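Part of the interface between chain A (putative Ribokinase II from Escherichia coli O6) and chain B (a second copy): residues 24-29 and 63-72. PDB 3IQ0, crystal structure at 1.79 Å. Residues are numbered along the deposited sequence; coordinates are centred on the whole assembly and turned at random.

Chain A, residues 24-29: PFDQPG
Chain B, residues 63-72: DGFGDINIHR

Chain A, irregular here, runs obliquely over the first turns of a chain B helix, advancing in the same general sense, without a direct hydrogen bond between the stretches; 329 Å² is buried, both sides summed. The helix starts at Gly B64 and continues past Arg B72, phi/psi near -65/-40. Asp B63 (chi1 p) caps it, OD1 accepting from Gly B66 N at 2.8 Å. Register is marked by Asp A26 and Gly B64, CA atoms 4.6 Å apart.

Pro A24 (-80/170) makes no contact. Phe A25 (-89/-27, chi1 -80°, chi2 -56°) points toward the helix, CB 3.8 Å from Gly B64 CA. This approach requires glycine: an ideal CB there would sit 2.4 Å from Phe A25 CB. Phe A25 O meets the Phe B65 ring edge (chi1 m) at CD1, 3.5 Å; Phe A25 CD1 and Phe B65 CE1 make an oblique apolar contact at 4.3 Å.

Asp A26 (-95/35, chi1 p) sets CB 3.3 Å from Gly B64 O and O 3.6 Å from Ile B68 CG1. Its OD2 faces His B71 CE1 (chi1 -67°, chi2 169°) at the imidazole edge, 3.6 Å, a polar contact without a hydrogen bond. A water links Asp A26 O (2.8 Å, water donating) to His B71 ND1 (2.9 Å).

The Gln A27 backbone is extended (-150/142); CB is directed away, though the side-chain end (m, m, 58°) comes nearer. Pro A28 (-61/145) packs CD 4.0 Å from CD1 of Ile B68 (t, t). Gly A29 (-166/-164) lies beyond contact.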

# COMPACT_ATOMS: atom_id res chain seq x y z
N PRO A 24 8.10 16.28 -0.73
CA PRO A 24 7.89 15.39 -1.88
C PRO A 24 7.66 13.93 -1.49
O PRO A 24 7.83 13.55 -0.33
CB PRO A 24 9.18 15.56 -2.68
CG PRO A 24 10.20 15.72 -1.60
CD PRO A 24 9.52 16.67 -0.63
N PHE A 25 7.25 13.13 -2.46
CA PHE A 25 7.03 11.71 -2.24
C PHE A 25 8.34 10.95 -2.48
O PHE A 25 8.56 9.89 -1.90
CB PHE A 25 5.95 11.18 -3.19
CG PHE A 25 4.54 11.48 -2.76
CD1 PHE A 25 4.08 11.09 -1.50
CD2 PHE A 25 3.65 12.11 -3.62
CE1 PHE A 25 2.76 11.33 -1.10
CE2 PHE A 25 2.32 12.36 -3.23
CZ PHE A 25 1.88 11.96 -1.97
N ASP A 26 9.20 11.49 -3.33
CA ASP A 26 10.45 10.82 -3.69
C ASP A 26 11.71 11.21 -2.90
O ASP A 26 12.81 11.23 -3.45
CB ASP A 26 10.71 11.00 -5.19
CG ASP A 26 11.05 12.44 -5.56
OD1 ASP A 26 10.84 13.34 -4.73
OD2 ASP A 26 11.53 12.66 -6.69
N GLN A 27 11.54 11.49 -1.61
CA GLN A 27 12.66 11.86 -0.75
C GLN A 27 12.35 11.40 0.67
O GLN A 27 11.21 11.48 1.13
CB GLN A 27 12.86 13.37 -0.75
CG GLN A 27 13.16 13.97 -2.10
CD GLN A 27 14.63 13.96 -2.44
OE1 GLN A 27 15.27 12.90 -2.48
NE2 GLN A 27 15.18 15.14 -2.70
N PRO A 28 13.37 10.91 1.39
CA PRO A 28 13.11 10.47 2.77
C PRO A 28 12.63 11.69 3.55
O PRO A 28 13.08 12.81 3.29
CB PRO A 28 14.48 9.99 3.24
CG PRO A 28 15.12 9.50 1.97
CD PRO A 28 14.75 10.60 1.00
N GLY A 29 11.71 11.48 4.48
CA GLY A 29 11.20 12.59 5.26
C GLY A 29 10.44 12.12 6.47
O GLY A 29 10.56 10.96 6.87
N ASP B 63 4.45 6.54 -9.47
CA ASP B 63 4.36 7.45 -8.33
C ASP B 63 5.75 7.76 -7.77
O ASP B 63 6.75 7.16 -8.20
CB ASP B 63 3.48 6.83 -7.24
CG ASP B 63 3.93 5.44 -6.83
OD1 ASP B 63 5.14 5.26 -6.57
OD2 ASP B 63 3.08 4.53 -6.75
N GLY B 64 5.81 8.70 -6.83
CA GLY B 64 7.07 9.10 -6.23
C GLY B 64 7.84 8.02 -5.50
O GLY B 64 9.05 8.11 -5.34
N PHE B 65 7.13 7.00 -5.03
CA PHE B 65 7.77 5.89 -4.32
C PHE B 65 8.51 5.06 -5.36
O PHE B 65 9.54 4.46 -5.07
CB PHE B 65 6.73 5.04 -3.60
CG PHE B 65 6.14 5.70 -2.38
CD1 PHE B 65 6.70 6.87 -1.86
CD2 PHE B 65 5.06 5.13 -1.73
CE1 PHE B 65 6.19 7.45 -0.70
CE2 PHE B 65 4.54 5.71 -0.57
CZ PHE B 65 5.11 6.87 -0.06
N GLY B 66 7.96 5.03 -6.57
CA GLY B 66 8.60 4.29 -7.63
C GLY B 66 9.82 5.08 -8.07
O GLY B 66 10.87 4.51 -8.36
N ASP B 67 9.68 6.41 -8.10
CA ASP B 67 10.77 7.29 -8.52
C ASP B 67 11.97 7.30 -7.59
O ASP B 67 13.11 7.35 -8.05
CB ASP B 67 10.27 8.73 -8.66
CG ASP B 67 9.20 8.88 -9.73
OD1 ASP B 67 9.03 7.94 -10.54
OD2 ASP B 67 8.54 9.94 -9.76
N ILE B 68 11.74 7.26 -6.28
CA ILE B 68 12.87 7.29 -5.36
C ILE B 68 13.77 6.07 -5.56
O ILE B 68 14.99 6.18 -5.42
CB ILE B 68 12.40 7.38 -3.88
CG1 ILE B 68 13.60 7.73 -3.00
CG2 ILE B 68 11.76 6.07 -3.44
CD1 ILE B 68 13.26 7.96 -1.56
N ASN B 69 13.18 4.93 -5.89
CA ASN B 69 13.99 3.73 -6.12
C ASN B 69 14.76 3.85 -7.44
O ASN B 69 15.95 3.55 -7.49
CB ASN B 69 13.12 2.48 -6.13
CG ASN B 69 12.69 2.07 -4.74
OD1 ASN B 69 13.50 1.57 -3.95
ND2 ASN B 69 11.42 2.27 -4.43
N ILE B 70 14.08 4.30 -8.49
CA ILE B 70 14.74 4.45 -9.78
C ILE B 70 15.87 5.47 -9.72
O ILE B 70 16.93 5.26 -10.30
CB ILE B 70 13.75 4.88 -10.89
CG1 ILE B 70 12.84 3.71 -11.25
CG2 ILE B 70 14.52 5.33 -12.13
CD1 ILE B 70 11.75 4.06 -12.25
N HIS B 71 15.65 6.57 -9.00
CA HIS B 71 16.66 7.62 -8.86
C HIS B 71 17.89 7.14 -8.10
O HIS B 71 19.03 7.38 -8.51
CB HIS B 71 16.07 8.83 -8.13
CG HIS B 71 15.01 9.56 -8.91
ND1 HIS B 71 14.21 10.53 -8.34
CD2 HIS B 71 14.63 9.46 -10.20
CE1 HIS B 71 13.38 11.00 -9.26
NE2 HIS B 71 13.61 10.37 -10.39
N ARG B 72 17.66 6.46 -6.98
CA ARG B 72 18.75 5.93 -6.16
C ARG B 72 19.59 4.93 -6.95
O ARG B 72 20.81 5.05 -6.99
CB ARG B 72 18.19 5.26 -4.90
CG ARG B 72 19.19 4.35 -4.20
CD ARG B 72 20.36 5.13 -3.64
NE ARG B 72 20.11 5.55 -2.27
CZ ARG B 72 20.48 4.87 -1.19
NH1 ARG B 72 21.14 3.72 -1.31
NH2 ARG B 72 20.18 5.32 0.02
O HOH W 1 14.58 10.57 -5.50